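Local structure of putative carboxynorspermidine decarboxylase protein (Sinorhizobium meliloti, 3MT1) at residues Gly29-Leu34 and Gly224-Leu229; Leu118-Gln123 and Glu182-Leu187. The protein probably catalyses the decarboxylation of carboxynorspermidine and carboxyspermidine with pyridoxal 5'-phosphate, yielding norspermidine and spermidine for polyamine biosynthesis. One frame throughout, in Å; residues are numbered along the deposited sequence.

Contact 1. Residues Gly29-Leu34 and Gly224-Leu229; sequences GAKALL and GVQIYL
Lys-31 and Ala-32 pair with Tyr-228 and Leu-229 as parallel beta strands, and this pairing closes an eight-stranded alpha/beta (TIM) barrel by bringing its first strand against its last. Three backbone bonds zip the seam. Lys-31 N donates to Ile-227 O (2.8 Å), Leu-229 N to Lys-31 O (2.7 Å) and Leu-33 N to Leu-229 O (2.9 Å), so Lys-31 uses both its N-H and its C=O on the same neighbour.

At the start of the pairing Gln-226 adds a side-chain clamp. Its CG stands anti to the backbone N (chi1 173°), and a bend at chi2 turns the amide so that Gln-226 NE2 reaches Gly-29 O at 2.7 Å, within that carbonyl's plane. Gln-226 NE2 also donates to Ile-227 O (3.1 Å), approaching from the face opposite to Lys-31 N. Gly-29 suits the turn because it leaves the preceding helix with positive phi.

On the face shared with the Gln-226 amide, Lys-31 and Tyr-228 run side by side, the lysine's aliphatic chain lying along the ring, while Leu-33 CD1 meets Tyr-228 CD1 at 3.8 Å. Tyr-228 OH is hydrogen-bonded to Lys-95 NZ. On the other face the small Ala-30 lets its CB lie 3.9 Å from Ile-227 CB, and Leu-229 turns to helix 209-223.

The seam thus joins a short parallel ladder of three backbone bonds to a polar clamp: one amide nitrogen grips two carbonyls, while lysine and tyrosine contribute carbon surface to the packing and carry their polar ends beyond it.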
loop_
_atom_site.group_PDB
_atom_site.type_symbol
_atom_site.label_atom_id
_atom_site.label_comp_id
_atom_site.label_asym_id
_atom_site.label_seq_id
_atom_site.Cartn_x
_atom_site.Cartn_y
_atom_site.Cartn_z
ATOM N N GLY B 29 36.016 -10.257 1.303
ATOM C CA GLY B 29 35.932 -10.844 -0.043
ATOM C C GLY B 29 34.522 -11.325 -0.365
ATOM O O GLY B 29 34.285 -11.996 -1.375
ATOM N N ALA B 30 33.570 -10.998 0.504
ATOM C CA ALA B 30 32.182 -11.341 0.265
ATOM C C ALA B 30 31.644 -10.282 -0.699
ATOM O O ALA B 30 32.199 -9.180 -0.797
ATOM C CB ALA B 30 31.406 -11.370 1.564
ATOM N N LYS B 31 30.607 -10.621 -1.456
ATOM C CA LYS B 31 30.014 -9.643 -2.372
ATOM C C LYS B 31 28.675 -9.180 -1.801
ATOM O O LYS B 31 28.049 -9.903 -1.079
ATOM C CB LYS B 31 29.879 -10.232 -3.776
ATOM C CG LYS B 31 31.220 -10.260 -4.552
ATOM C CD LYS B 31 31.094 -10.965 -5.893
ATOM C CE LYS B 31 32.460 -11.240 -6.491
ATOM N NZ LYS B 31 32.925 -10.045 -7.250
ATOM N N ALA B 32 28.270 -7.955 -2.109
ATOM C CA ALA B 32 27.042 -7.373 -1.579
ATOM C C ALA B 32 26.145 -6.946 -2.720
ATOM O O ALA B 32 26.608 -6.250 -3.660
ATOM C CB ALA B 32 27.353 -6.148 -0.705
ATOM N N LEU B 33 24.871 -7.337 -2.620
ATOM C CA LEU B 33 23.862 -6.987 -3.608
ATOM C C LEU B 33 22.733 -6.198 -2.946
ATOM O O LEU B 33 22.255 -6.565 -1.872
ATOM C CB LEU B 33 23.313 -8.242 -4.265
ATOM C CG LEU B 33 24.283 -9.324 -4.711
ATOM C CD1 LEU B 33 23.548 -10.609 -5.106
ATOM C CD2 LEU B 33 25.116 -8.841 -5.858
ATOM N N LEU B 34 22.313 -5.102 -3.574
ATOM C CA LEU B 34 21.195 -4.326 -3.039
ATOM C C LEU B 34 19.920 -5.152 -3.184
ATOM O O LEU B 34 19.626 -5.609 -4.276
ATOM C CB LEU B 34 21.046 -3.009 -3.819
ATOM C CG LEU B 34 19.861 -2.078 -3.532
ATOM C CD1 LEU B 34 19.824 -1.664 -2.031
ATOM C CD2 LEU B 34 19.877 -0.848 -4.434
ATOM N N GLY B 224 35.218 -23.152 0.693
ATOM C CA GLY B 224 35.617 -22.799 -0.685
ATOM C C GLY B 224 34.475 -22.293 -1.571
ATOM O O GLY B 224 34.319 -22.751 -2.709
ATOM N N VAL B 225 33.671 -21.370 -1.027
ATOM C CA VAL B 225 32.523 -20.770 -1.718
ATOM C C VAL B 225 32.661 -19.244 -1.772
ATOM O O VAL B 225 33.304 -18.648 -0.918
ATOM C CB VAL B 225 31.133 -21.119 -1.027
ATOM C CG1 VAL B 225 30.785 -22.627 -1.111
ATOM C CG2 VAL B 225 31.061 -20.618 0.414
ATOM N N GLN B 226 32.060 -18.615 -2.776
ATOM C CA GLN B 226 31.895 -17.161 -2.757
ATOM C C GLN B 226 30.643 -16.764 -1.927
ATOM O O GLN B 226 29.543 -17.307 -2.118
ATOM C CB GLN B 226 31.813 -16.599 -4.175
ATOM C CG GLN B 226 31.477 -15.119 -4.222
ATOM C CD GLN B 226 32.655 -14.229 -3.813
ATOM O OE1 GLN B 226 33.768 -14.377 -4.340
ATOM N NE2 GLN B 226 32.402 -13.278 -2.893
ATOM N N ILE B 227 30.825 -15.833 -0.996
ATOM C CA ILE B 227 29.714 -15.376 -0.198
ATOM C C ILE B 227 29.062 -14.173 -0.850
ATOM O O ILE B 227 29.734 -13.271 -1.354
ATOM C CB ILE B 227 30.120 -15.065 1.262
ATOM C CG1 ILE B 227 30.494 -16.351 1.997
ATOM C CG2 ILE B 227 28.952 -14.399 2.034
ATOM C CD1 ILE B 227 31.008 -16.101 3.394
ATOM N N TYR B 228 27.736 -14.211 -0.856
ATOM C CA TYR B 228 26.880 -13.058 -1.168
ATOM C C TYR B 228 26.129 -12.572 0.065
ATOM O O TYR B 228 25.605 -13.363 0.848
ATOM C CB TYR B 228 25.903 -13.396 -2.272
ATOM C CG TYR B 228 26.612 -13.556 -3.572
ATOM C CD1 TYR B 228 26.832 -12.459 -4.414
ATOM C CD2 TYR B 228 27.086 -14.798 -3.958
ATOM C CE1 TYR B 228 27.493 -12.609 -5.627
ATOM C CE2 TYR B 228 27.748 -14.962 -5.161
ATOM C CZ TYR B 228 27.962 -13.877 -5.989
ATOM O OH TYR B 228 28.654 -14.083 -7.169
ATOM N N LEU B 229 26.117 -11.263 0.239
ATOM C CA LEU B 229 25.274 -10.631 1.202
ATOM C C LEU B 229 24.203 -9.922 0.395
ATOM O O LEU B 229 24.476 -9.460 -0.722
ATOM C CB LEU B 229 26.079 -9.642 2.011
ATOM C CG LEU B 229 27.143 -10.176 2.969
ATOM C CD1 LEU B 229 27.922 -9.020 3.526
ATOM C CD2 LEU B 229 26.552 -10.999 4.116
HETATM O O HOH W 1 33.094 -14.941 -0.022
#

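Contact 2. Residues Leu118-Gln123 and Glu182-Leu187; sequences LRLNPQ and ERFGAL
Pro-122 and Arg-183 mark the nearest backbone approach, with CA atoms 7.1 Å apart, where the chain leaving strand 115-119 passes a kinked part of helix 170-190. Side chains fill the distance between them.

Phe-184 is the main filler. Its CG is anti to the carbonyl carbon (chi1 -52°), and the ring stands between Leu-120 and the side chain of its own neighbour, Arg-183. Leu-120 CG sits 4.0 Å from the ring centroid, only 2° off the normal, a CH-pi contact; its methyl CD2 also reaches Phe-184 CG at 3.8 Å. Arg-183 CB lies over the opposite face, 3.9 Å above the plane. At the ring's edge and in its plane, Asn-121 O approaches Phe-184 CZ to 3.4 Å, and Pro-122 CA comes near CE1. Val-146 of helix 146-150 also touches Phe-184.

Arg-183 extends its chain from CG to NE along the loop, bringing NE to 3.1 Å from Pro-122 O, although the angle is too poor for a hydrogen bond. Proline suits a loop that bends here, and a weak hydrogen bond from Gln-123 N to Asn-121 OD1 spans the same bend.

A leucine over the face and a carbonyl oxygen at the rim suit an aromatic ring, with its slightly positive edge hydrogens. The attachment is mainly apolar, carried by Leu-120 and Phe-184; Arg-183 NE makes no hydrogen bond to Pro-122 O, though the arginine's charge probably attracts it modestly.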
loop_
_atom_site.group_PDB
_atom_site.type_symbol
_atom_site.label_atom_id
_atom_site.label_comp_id
_atom_site.label_asym_id
_atom_site.label_seq_id
_atom_site.Cartn_x
_atom_site.Cartn_y
_atom_site.Cartn_z
ATOM N N LEU B 118 19.512 -22.891 -5.097
ATOM C CA LEU B 118 18.334 -23.438 -4.448
ATOM C C LEU B 118 18.274 -22.801 -3.078
ATOM O O LEU B 118 19.295 -22.666 -2.421
ATOM C CB LEU B 118 18.454 -24.973 -4.347
ATOM C CG LEU B 118 17.279 -25.752 -3.726
ATOM C CD1 LEU B 118 16.165 -26.005 -4.747
ATOM C CD2 LEU B 118 17.716 -27.072 -3.099
ATOM N N ARG B 119 17.091 -22.391 -2.643
ATOM C CA ARG B 119 16.957 -21.873 -1.287
ATOM C C ARG B 119 16.881 -22.985 -0.257
ATOM O O ARG B 119 16.160 -23.974 -0.425
ATOM C CB ARG B 119 15.721 -21.001 -1.148
ATOM C CG ARG B 119 15.714 -20.241 0.144
ATOM C CD ARG B 119 14.481 -19.427 0.309
ATOM N NE ARG B 119 14.549 -18.641 1.538
ATOM C CZ ARG B 119 13.779 -17.592 1.801
ATOM N NH1 ARG B 119 12.873 -17.184 0.906
ATOM N NH2 ARG B 119 13.926 -16.943 2.951
ATOM N N LEU B 120 17.617 -22.809 0.828
ATOM C CA LEU B 120 17.618 -23.770 1.903
ATOM C C LEU B 120 17.020 -23.126 3.127
ATOM O O LEU B 120 17.286 -21.968 3.425
ATOM C CB LEU B 120 19.044 -24.227 2.180
ATOM C CG LEU B 120 19.637 -25.532 1.624
ATOM C CD1 LEU B 120 19.121 -25.952 0.265
ATOM C CD2 LEU B 120 21.159 -25.383 1.611
ATOM N N ASN B 121 16.179 -23.886 3.816
ATOM C CA ASN B 121 15.458 -23.404 4.982
ATOM C C ASN B 121 16.142 -23.974 6.205
ATOM O O ASN B 121 16.129 -25.194 6.404
ATOM C CB ASN B 121 14.003 -23.867 4.911
ATOM C CG ASN B 121 13.131 -23.310 6.043
ATOM O OD1 ASN B 121 13.611 -22.690 6.997
ATOM N ND2 ASN B 121 11.826 -23.557 5.938
ATOM N N PRO B 122 16.784 -23.111 7.014
ATOM C CA PRO B 122 17.371 -23.651 8.235
ATOM C C PRO B 122 16.331 -24.064 9.303
ATOM O O PRO B 122 16.551 -25.077 9.991
ATOM C CB PRO B 122 18.272 -22.512 8.723
ATOM C CG PRO B 122 18.558 -21.701 7.503
ATOM C CD PRO B 122 17.280 -21.752 6.728
ATOM N N GLN B 123 15.211 -23.340 9.420
ATOM C CA GLN B 123 14.227 -23.602 10.485
ATOM C C GLN B 123 13.915 -25.088 10.710
ATOM O O GLN B 123 12.902 -25.612 10.241
ATOM C CB GLN B 123 12.943 -22.798 10.254
ATOM N N GLU B 182 25.989 -26.860 10.619
ATOM C CA GLU B 182 25.575 -28.136 11.179
ATOM C C GLU B 182 24.460 -28.804 10.379
ATOM O O GLU B 182 24.427 -30.028 10.269
ATOM C CB GLU B 182 25.149 -27.937 12.628
ATOM C CG GLU B 182 26.103 -27.025 13.390
ATOM C CD GLU B 182 26.016 -27.186 14.901
ATOM O OE1 GLU B 182 25.019 -26.722 15.508
ATOM O OE2 GLU B 182 26.966 -27.759 15.477
ATOM N N ARG B 183 23.552 -28.007 9.822
ATOM C CA ARG B 183 22.474 -28.558 8.996
ATOM C C ARG B 183 22.880 -28.827 7.544
ATOM O O ARG B 183 22.390 -29.780 6.936
ATOM C CB ARG B 183 21.193 -27.697 9.068
ATOM C CG ARG B 183 20.139 -28.203 10.081
ATOM C CD ARG B 183 19.024 -27.183 10.259
ATOM N NE ARG B 183 17.780 -27.759 10.776
ATOM C CZ ARG B 183 17.520 -27.996 12.068
ATOM N NH1 ARG B 183 18.417 -27.716 13.014
ATOM N NH2 ARG B 183 16.350 -28.524 12.423
ATOM N N PHE B 184 23.773 -28.012 6.988
ATOM C CA PHE B 184 24.034 -28.096 5.554
ATOM C C PHE B 184 25.512 -28.052 5.187
ATOM O O PHE B 184 25.852 -28.152 4.008
ATOM C CB PHE B 184 23.283 -26.987 4.777
ATOM C CG PHE B 184 21.805 -26.898 5.077
ATOM C CD1 PHE B 184 21.267 -25.735 5.610
ATOM C CD2 PHE B 184 20.951 -27.976 4.833
ATOM C CE1 PHE B 184 19.906 -25.641 5.896
ATOM C CE2 PHE B 184 19.580 -27.897 5.126
ATOM C CZ PHE B 184 19.062 -26.729 5.656
ATOM N N GLY B 185 26.378 -27.902 6.189
ATOM C CA GLY B 185 27.827 -27.843 5.993
ATOM C C GLY B 185 28.358 -28.841 4.981
ATOM O O GLY B 185 29.168 -28.495 4.114
ATOM N N ALA B 186 27.890 -30.079 5.074
ATOM C CA ALA B 186 28.372 -31.114 4.169
ATOM C C ALA B 186 28.032 -30.720 2.729
ATOM O O ALA B 186 28.883 -30.804 1.853
ATOM C CB ALA B 186 27.802 -32.483 4.542
ATOM N N LEU B 187 26.812 -30.236 2.504
ATOM C CA LEU B 187 26.371 -29.810 1.170
ATOM C C LEU B 187 27.006 -28.511 0.649
ATOM O O LEU B 187 27.333 -28.399 -0.534
ATOM C CB LEU B 187 24.848 -29.686 1.145
ATOM C CG LEU B 187 24.079 -31.013 1.268
ATOM C CD1 LEU B 187 22.592 -30.760 1.322
ATOM C CD2 LEU B 187 24.409 -31.973 0.115
#

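Both contacts belong to the same eight-stranded parallel barrel, with centres 17 Å apart and nearest atoms about 7 Å apart, so they do not touch. Along the chain the order is 29-34, 118-123, 182-187, 224-229: contact 2 falls wholly within the sequence that contact 1 brings together. Contact 1 joins the first and eighth strands edge to edge and so completes the ring. Contact 2 instead holds helix 170-190 to the chain just past the end of the fifth strand, 115-119. Both lie in the alpha/beta barrel of class-II decarboxylases, the fold type III architecture whose barrel carries the pyridoxal phosphate site, and away from the predicted substrate residues Glu-233 and Asp-269.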